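Local coordinates for SPbeta prophage-derived aminoglycoside N(3')-acetyltransferase-like protein YokD (Bacillus subtilis, PDB 2NYG) that probably transfers an acetyl group from acetyl-coenzyme A to an amine, as in the antibiotic N-acetyltransferase family, and may contribute to antibiotic resistance, at residues His185-Arg199 with Lys212-Phe224. Numbering follows the deposited sequence.
Sequences HLAEYRIPYQKIINR and KEYKELEFREELF
Glu188 carries its CG beside the backbone N (chi1 -72°) and then runs extended, which takes its carboxylate to the Phe219-Arg220 backbone. OE2 accepts the backbone N-H of Arg220 through its syn lone pair, with Arg220 N to Glu188 OE2 at 2.7 Å. Glu188 OE1 accepts from His185 ND1 at 3.0 Å, which probably helps fix the rotation of the imidazole. A water joins Glu188 OE2 to Arg220 NE. Tyr193 CD2 lies over one face of the Arg220 guanidinium, and Arg220 NH2 forms a salt bridge with Asp267.

Two phenyl rings contact the His185 ring. Phe224 points its edge at one imidazole face, with planes 71° apart. Phe219 meets the ring obliquely, and His185 ND1 lies 3.4 Å from Phe219 CG. Tyr189 OH lies at the edge of the Phe219 ring, near its plane; the two rings meet obliquely.

Glu216 has CG anti to the backbone N (chi1 -173°) and bends at chi2, so that OE2 turns back to the tyrosine hydroxyl. Tyr189 OH donates to Glu216 OE2 at 2.7 Å, from above the carboxylate plane. The same oxygen also accepts the N-H of Leu217. Leu217 CD1 sits over the Tyr189 ring, 3.5 Å from its centroid, in a CH-pi contact.

Further along, Ile197 pairs with Glu216 and Arg199 with Tyr214 by reciprocal backbone hydrogen bonds. Lys195 NZ and Glu218 OE1 form a salt bridge at 2.8 Å. Arg199 CB lies over the Tyr214 ring.

The contact lies away from the CoA-binding residues. Both segments contribute to an aromatic cluster that includes His185 of helix 183-187, with its His-carboxylate pair, and to an antiparallel strand pair in the small three-stranded sheet of this acetyltransferase-family protein.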
loop_
_atom_site.group_PDB
_atom_site.type_symbol
_atom_site.label_atom_id
_atom_site.label_comp_id
_atom_site.label_asym_id
_atom_site.label_seq_id
_atom_site.Cartn_x
_atom_site.Cartn_y
_atom_site.Cartn_z
ATOM N N HIS A 185 -19.745 -13.871 -7.438
ATOM C CA HIS A 185 -18.961 -14.975 -7.958
ATOM C C HIS A 185 -19.401 -16.268 -7.291
ATOM O O HIS A 185 -19.447 -17.306 -7.937
ATOM C CB HIS A 185 -17.461 -14.786 -7.690
ATOM C CG HIS A 185 -16.781 -13.804 -8.596
ATOM N ND1 HIS A 185 -16.703 -13.975 -9.960
ATOM C CD2 HIS A 185 -16.092 -12.669 -8.319
ATOM C CE1 HIS A 185 -15.994 -12.990 -10.485
ATOM N NE2 HIS A 185 -15.612 -12.185 -9.510
ATOM N N LEU A 186 -19.711 -16.215 -5.998
ATOM C CA LEU A 186 -20.131 -17.417 -5.284
ATOM C C LEU A 186 -21.318 -18.120 -5.959
ATOM O O LEU A 186 -21.339 -19.352 -6.054
ATOM C CB LEU A 186 -20.478 -17.086 -3.832
ATOM C CG LEU A 186 -21.017 -18.218 -2.942
ATOM C CD1 LEU A 186 -20.003 -19.354 -2.778
ATOM C CD2 LEU A 186 -21.377 -17.622 -1.595
ATOM N N ALA A 187 -22.302 -17.349 -6.422
ATOM C CA ALA A 187 -23.457 -17.929 -7.098
ATOM C C ALA A 187 -23.017 -18.745 -8.328
ATOM O O ALA A 187 -23.619 -19.776 -8.646
ATOM C CB ALA A 187 -24.417 -16.834 -7.504
ATOM N N GLU A 188 -21.963 -18.297 -9.006
ATOM C CA GLU A 188 -21.464 -19.008 -10.181
ATOM C C GLU A 188 -21.025 -20.438 -9.888
ATOM O O GLU A 188 -20.767 -21.198 -10.813
ATOM C CB GLU A 188 -20.320 -18.226 -10.849
ATOM C CG GLU A 188 -20.800 -16.971 -11.572
ATOM C CD GLU A 188 -19.684 -16.116 -12.138
ATOM O OE1 GLU A 188 -18.838 -15.632 -11.353
ATOM O OE2 GLU A 188 -19.659 -15.912 -13.368
ATOM N N TYR A 189 -20.944 -20.811 -8.614
ATOM C CA TYR A 189 -20.574 -22.182 -8.253
ATOM C C TYR A 189 -21.820 -22.978 -7.813
ATOM O O TYR A 189 -21.721 -24.125 -7.364
ATOM C CB TYR A 189 -19.551 -22.198 -7.114
ATOM C CG TYR A 189 -18.216 -21.540 -7.403
ATOM C CD1 TYR A 189 -18.074 -20.152 -7.352
ATOM C CD2 TYR A 189 -17.076 -22.309 -7.662
ATOM C CE1 TYR A 189 -16.837 -19.543 -7.541
ATOM C CE2 TYR A 189 -15.828 -21.707 -7.852
ATOM C CZ TYR A 189 -15.722 -20.320 -7.786
ATOM O OH TYR A 189 -14.505 -19.698 -7.945
ATOM N N ARG A 190 -22.990 -22.363 -7.954
ATOM C CA ARG A 190 -24.248 -22.989 -7.568
ATOM C C ARG A 190 -25.228 -23.079 -8.742
ATOM O O ARG A 190 -26.428 -23.267 -8.537
ATOM C CB ARG A 190 -24.862 -22.188 -6.414
ATOM C CG ARG A 190 -23.911 -22.060 -5.234
ATOM C CD ARG A 190 -24.409 -21.178 -4.095
ATOM N NE ARG A 190 -23.606 -21.408 -2.893
ATOM C CZ ARG A 190 -23.743 -20.764 -1.738
ATOM N NH1 ARG A 190 -24.661 -19.818 -1.600
ATOM N NH2 ARG A 190 -22.966 -21.082 -0.712
ATOM N N ILE A 191 -24.712 -22.959 -9.967
ATOM C CA ILE A 191 -25.541 -23.012 -11.173
ATOM C C ILE A 191 -25.101 -24.080 -12.177
ATOM O O ILE A 191 -23.956 -24.525 -12.155
ATOM C CB ILE A 191 -25.576 -21.648 -11.889
ATOM C CG1 ILE A 191 -24.183 -21.264 -12.386
ATOM C CG2 ILE A 191 -26.154 -20.604 -10.951
ATOM C CD1 ILE A 191 -24.190 -20.240 -13.506
ATOM N N PRO A 192 -26.011 -24.505 -13.070
ATOM C CA PRO A 192 -25.761 -25.529 -14.098
ATOM C C PRO A 192 -24.605 -25.230 -15.046
ATOM O O PRO A 192 -23.817 -26.112 -15.397
ATOM C CB PRO A 192 -27.096 -25.614 -14.830
ATOM C CG PRO A 192 -28.072 -25.297 -13.744
ATOM C CD PRO A 192 -27.432 -24.119 -13.063
ATOM N N TYR A 193 -24.513 -23.978 -15.465
ATOM C CA TYR A 193 -23.460 -23.567 -16.357
ATOM C C TYR A 193 -22.122 -23.517 -15.637
ATOM O O TYR A 193 -22.042 -23.067 -14.501
ATOM C CB TYR A 193 -23.786 -22.201 -16.922
ATOM C CG TYR A 193 -22.655 -21.624 -17.712
ATOM C CD1 TYR A 193 -22.236 -22.223 -18.894
ATOM C CD2 TYR A 193 -21.970 -20.501 -17.259
ATOM C CE1 TYR A 193 -21.159 -21.724 -19.613
ATOM C CE2 TYR A 193 -20.896 -19.987 -17.963
ATOM C CZ TYR A 193 -20.487 -20.604 -19.143
ATOM O OH TYR A 193 -19.401 -20.125 -19.846
ATOM N N GLN A 194 -21.071 -23.982 -16.304
ATOM C CA GLN A 194 -19.722 -23.976 -15.734
ATOM C C GLN A 194 -18.614 -24.202 -16.733
ATOM O O GLN A 194 -18.436 -25.311 -17.199
ATOM C CB GLN A 194 -19.570 -25.047 -14.662
ATOM C CG GLN A 194 -19.932 -24.606 -13.275
ATOM C CD GLN A 194 -19.479 -25.588 -12.217
ATOM O OE1 GLN A 194 -19.634 -25.330 -11.031
ATOM N NE2 GLN A 194 -18.921 -26.717 -12.640
ATOM N N LYS A 195 -17.870 -23.156 -17.060
ATOM C CA LYS A 195 -16.739 -23.301 -17.968
ATOM C C LYS A 195 -15.518 -23.395 -17.062
ATOM O O LYS A 195 -15.170 -22.444 -16.371
ATOM C CB LYS A 195 -16.620 -22.099 -18.903
ATOM C CG LYS A 195 -15.494 -22.197 -19.920
ATOM C CD LYS A 195 -15.445 -20.917 -20.747
ATOM C CE LYS A 195 -14.508 -21.038 -21.935
ATOM N NZ LYS A 195 -13.132 -21.465 -21.546
ATOM N N ILE A 196 -14.898 -24.568 -17.058
ATOM C CA ILE A 196 -13.737 -24.849 -16.232
ATOM C C ILE A 196 -12.410 -24.620 -16.937
ATOM O O ILE A 196 -12.069 -25.333 -17.878
ATOM C CB ILE A 196 -13.785 -26.297 -15.737
ATOM C CG1 ILE A 196 -14.971 -26.463 -14.801
ATOM C CG2 ILE A 196 -12.470 -26.674 -15.072
ATOM C CD1 ILE A 196 -14.972 -27.769 -14.080
ATOM N N ILE A 197 -11.669 -23.616 -16.469
ATOM C CA ILE A 197 -10.366 -23.289 -17.027
ATOM C C ILE A 197 -9.239 -23.756 -16.112
ATOM O O ILE A 197 -9.443 -24.032 -14.930
ATOM C CB ILE A 197 -10.211 -21.769 -17.281
ATOM C CG1 ILE A 197 -10.555 -20.983 -16.025
ATOM C CG2 ILE A 197 -11.089 -21.347 -18.430
ATOM C CD1 ILE A 197 -10.419 -19.476 -16.190
ATOM N N ASN A 198 -8.047 -23.857 -16.683
ATOM C CA ASN A 198 -6.862 -24.293 -15.956
ATOM C C ASN A 198 -6.043 -23.058 -15.690
ATOM O O ASN A 198 -5.715 -22.322 -16.619
ATOM C CB ASN A 198 -6.046 -25.260 -16.811
ATOM C CG ASN A 198 -6.777 -26.555 -17.083
ATOM O OD1 ASN A 198 -6.879 -27.417 -16.209
ATOM N ND2 ASN A 198 -7.305 -26.695 -18.293
ATOM N N ARG A 199 -5.735 -22.814 -14.421
ATOM C CA ARG A 199 -4.939 -21.654 -14.058
ATOM C C ARG A 199 -3.633 -22.083 -13.397
ATOM O O ARG A 199 -3.470 -23.235 -12.975
ATOM C CB ARG A 199 -5.726 -20.723 -13.128
ATOM C CG ARG A 199 -6.819 -19.942 -13.812
ATOM C CD ARG A 199 -7.733 -19.261 -12.811
ATOM N NE ARG A 199 -7.119 -18.111 -12.157
ATOM C CZ ARG A 199 -6.869 -16.950 -12.757
ATOM N NH1 ARG A 199 -7.184 -16.778 -14.034
ATOM N NH2 ARG A 199 -6.302 -15.955 -12.086
ATOM N N LYS A 212 2.388 -23.889 -9.514
ATOM C CA LYS A 212 1.315 -24.869 -9.467
ATOM C C LYS A 212 0.128 -24.556 -10.353
ATOM O O LYS A 212 -0.205 -23.395 -10.578
ATOM C CB LYS A 212 0.830 -25.027 -8.025
ATOM C CG LYS A 212 -0.226 -26.079 -7.874
ATOM C CD LYS A 212 -0.689 -26.194 -6.449
ATOM C CE LYS A 212 -1.886 -27.142 -6.338
ATOM N NZ LYS A 212 -2.442 -27.217 -4.943
ATOM N N GLU A 213 -0.505 -25.608 -10.862
ATOM C CA GLU A 213 -1.675 -25.448 -11.712
ATOM C C GLU A 213 -2.913 -25.948 -10.988
ATOM O O GLU A 213 -2.897 -26.994 -10.340
ATOM C CB GLU A 213 -1.509 -26.216 -13.013
ATOM C CG GLU A 213 -0.554 -25.566 -13.979
ATOM C CD GLU A 213 -0.571 -26.251 -15.328
ATOM O OE1 GLU A 213 -1.025 -27.422 -15.397
ATOM O OE2 GLU A 213 -0.120 -25.621 -16.311
ATOM N N TYR A 214 -3.987 -25.183 -11.095
ATOM C CA TYR A 214 -5.234 -25.538 -10.449
ATOM C C TYR A 214 -6.395 -25.214 -11.389
ATOM O O TYR A 214 -6.236 -24.475 -12.379
ATOM C CB TYR A 214 -5.367 -24.769 -9.125
ATOM C CG TYR A 214 -5.345 -23.260 -9.268
ATOM C CD1 TYR A 214 -6.482 -22.501 -8.991
ATOM C CD2 TYR A 214 -4.198 -22.596 -9.699
ATOM C CE1 TYR A 214 -6.483 -21.122 -9.139
ATOM C CE2 TYR A 214 -4.186 -21.212 -9.854
ATOM C CZ TYR A 214 -5.335 -20.482 -9.571
ATOM O OH TYR A 214 -5.344 -19.117 -9.718
ATOM N N LYS A 215 -7.559 -25.779 -11.083
ATOM C CA LYS A 215 -8.738 -25.552 -11.900
ATOM C C LYS A 215 -9.561 -24.424 -11.299
ATOM O O LYS A 215 -9.563 -24.228 -10.084
ATOM C CB LYS A 215 -9.558 -26.840 -12.005
ATOM C CG LYS A 215 -8.824 -27.959 -12.748
ATOM C CD LYS A 215 -9.672 -29.220 -12.891
ATOM C CE LYS A 215 -8.957 -30.270 -13.742
ATOM N NZ LYS A 215 -8.522 -29.706 -15.049
ATOM N N GLU A 216 -10.248 -23.684 -12.164
ATOM C CA GLU A 216 -11.053 -22.552 -11.740
ATOM C C GLU A 216 -12.160 -22.250 -12.743
ATOM O O GLU A 216 -12.036 -22.561 -13.923
ATOM C CB GLU A 216 -10.159 -21.321 -11.616
ATOM C CG GLU A 216 -10.857 -20.124 -11.034
ATOM C CD GLU A 216 -11.241 -20.367 -9.598
ATOM O OE1 GLU A 216 -10.349 -20.253 -8.725
ATOM O OE2 GLU A 216 -12.423 -20.693 -9.351
ATOM N N LEU A 217 -13.236 -21.628 -12.285
ATOM C CA LEU A 217 -14.323 -21.271 -13.184
ATOM C C LEU A 217 -13.961 -20.021 -14.005
ATOM O O LEU A 217 -13.224 -19.143 -13.540
ATOM C CB LEU A 217 -15.600 -21.001 -12.387
ATOM C CG LEU A 217 -16.134 -22.177 -11.582
ATOM C CD1 LEU A 217 -17.449 -21.799 -10.931
ATOM C CD2 LEU A 217 -16.310 -23.377 -12.510
ATOM N N GLU A 218 -14.453 -19.945 -15.235
ATOM C CA GLU A 218 -14.182 -18.777 -16.058
ATOM C C GLU A 218 -15.352 -17.852 -15.782
ATOM O O GLU A 218 -16.380 -17.907 -16.445
ATOM C CB GLU A 218 -14.120 -19.138 -17.545
ATOM C CG GLU A 218 -13.870 -17.927 -18.405
ATOM C CD GLU A 218 -13.637 -18.251 -19.864
ATOM O OE1 GLU A 218 -12.756 -19.085 -20.162
ATOM O OE2 GLU A 218 -14.325 -17.652 -20.716
ATOM N N PHE A 219 -15.182 -17.012 -14.778
ATOM C CA PHE A 219 -16.223 -16.097 -14.346
ATOM C C PHE A 219 -16.823 -15.208 -15.406
ATOM O O PHE A 219 -16.201 -14.917 -16.411
ATOM C CB PHE A 219 -15.683 -15.247 -13.208
ATOM C CG PHE A 219 -15.141 -16.059 -12.073
ATOM C CD1 PHE A 219 -13.911 -15.756 -11.505
ATOM C CD2 PHE A 219 -15.857 -17.135 -11.576
ATOM C CE1 PHE A 219 -13.408 -16.515 -10.465
ATOM C CE2 PHE A 219 -15.364 -17.894 -10.543
ATOM C CZ PHE A 219 -14.136 -17.585 -9.984
ATOM N N ARG A 220 -18.056 -14.783 -15.156
ATOM C CA ARG A 220 -18.792 -13.901 -16.053
ATOM C C ARG A 220 -19.129 -12.612 -15.309
ATOM O O ARG A 220 -20.263 -12.130 -15.346
ATOM C CB ARG A 220 -20.084 -14.572 -16.521
ATOM C CG ARG A 220 -19.872 -15.777 -17.422
ATOM C CD ARG A 220 -21.185 -16.330 -17.891
ATOM N NE ARG A 220 -21.887 -17.043 -16.835
ATOM C CZ ARG A 220 -23.172 -17.376 -16.887
ATOM N NH1 ARG A 220 -23.897 -17.046 -17.947
ATOM N NH2 ARG A 220 -23.726 -18.063 -15.893
ATOM N N GLU A 221 -18.128 -12.051 -14.640
ATOM C CA GLU A 221 -18.328 -10.829 -13.883
ATOM C C GLU A 221 -18.912 -9.675 -14.712
ATOM O O GLU A 221 -19.444 -8.715 -14.150
ATOM C CB GLU A 221 -17.014 -10.402 -13.217
ATOM C CG GLU A 221 -15.967 -9.801 -14.141
ATOM C CD GLU A 221 -14.858 -10.775 -14.535
ATOM O OE1 GLU A 221 -14.749 -11.853 -13.909
ATOM O OE2 GLU A 221 -14.084 -10.447 -15.468
ATOM N N GLU A 222 -18.836 -9.780 -16.039
ATOM C CA GLU A 222 -19.347 -8.737 -16.922
ATOM C C GLU A 222 -20.836 -8.499 -16.742
ATOM O O GLU A 222 -21.344 -7.447 -17.108
ATOM C CB GLU A 222 -19.077 -9.078 -18.392
ATOM C CG GLU A 222 -19.896 -10.223 -18.934
ATOM C CD GLU A 222 -19.153 -11.533 -18.913
ATOM O OE1 GLU A 222 -18.135 -11.625 -18.191
ATOM O OE2 GLU A 222 -19.588 -12.477 -19.613
ATOM N N LEU A 223 -21.526 -9.486 -16.176
ATOM C CA LEU A 223 -22.967 -9.423 -15.937
ATOM C C LEU A 223 -23.373 -8.852 -14.565
ATOM O O LEU A 223 -24.495 -8.359 -14.404
ATOM C CB LEU A 223 -23.560 -10.824 -16.071
ATOM C CG LEU A 223 -23.410 -11.541 -17.415
ATOM C CD1 LEU A 223 -23.898 -12.971 -17.274
ATOM C CD2 LEU A 223 -24.191 -10.795 -18.489
ATOM N N PHE A 224 -22.462 -8.923 -13.592
ATOM C CA PHE A 224 -22.723 -8.466 -12.232
ATOM C C PHE A 224 -23.469 -7.162 -12.146
ATOM O O PHE A 224 -24.316 -7.000 -11.280
ATOM C CB PHE A 224 -21.420 -8.364 -11.438
ATOM C CG PHE A 224 -20.788 -9.697 -11.136
ATOM C CD1 PHE A 224 -21.283 -10.866 -11.712
ATOM C CD2 PHE A 224 -19.660 -9.780 -10.316
ATOM C CE1 PHE A 224 -20.674 -12.081 -11.486
ATOM C CE2 PHE A 224 -19.033 -11.008 -10.083
ATOM C CZ PHE A 224 -19.539 -12.155 -10.668
HETATM O O HOH W 1 -20.686 -18.026 -14.685
HETATM O O HOH W 2 -17.732 -20.812 -15.183
#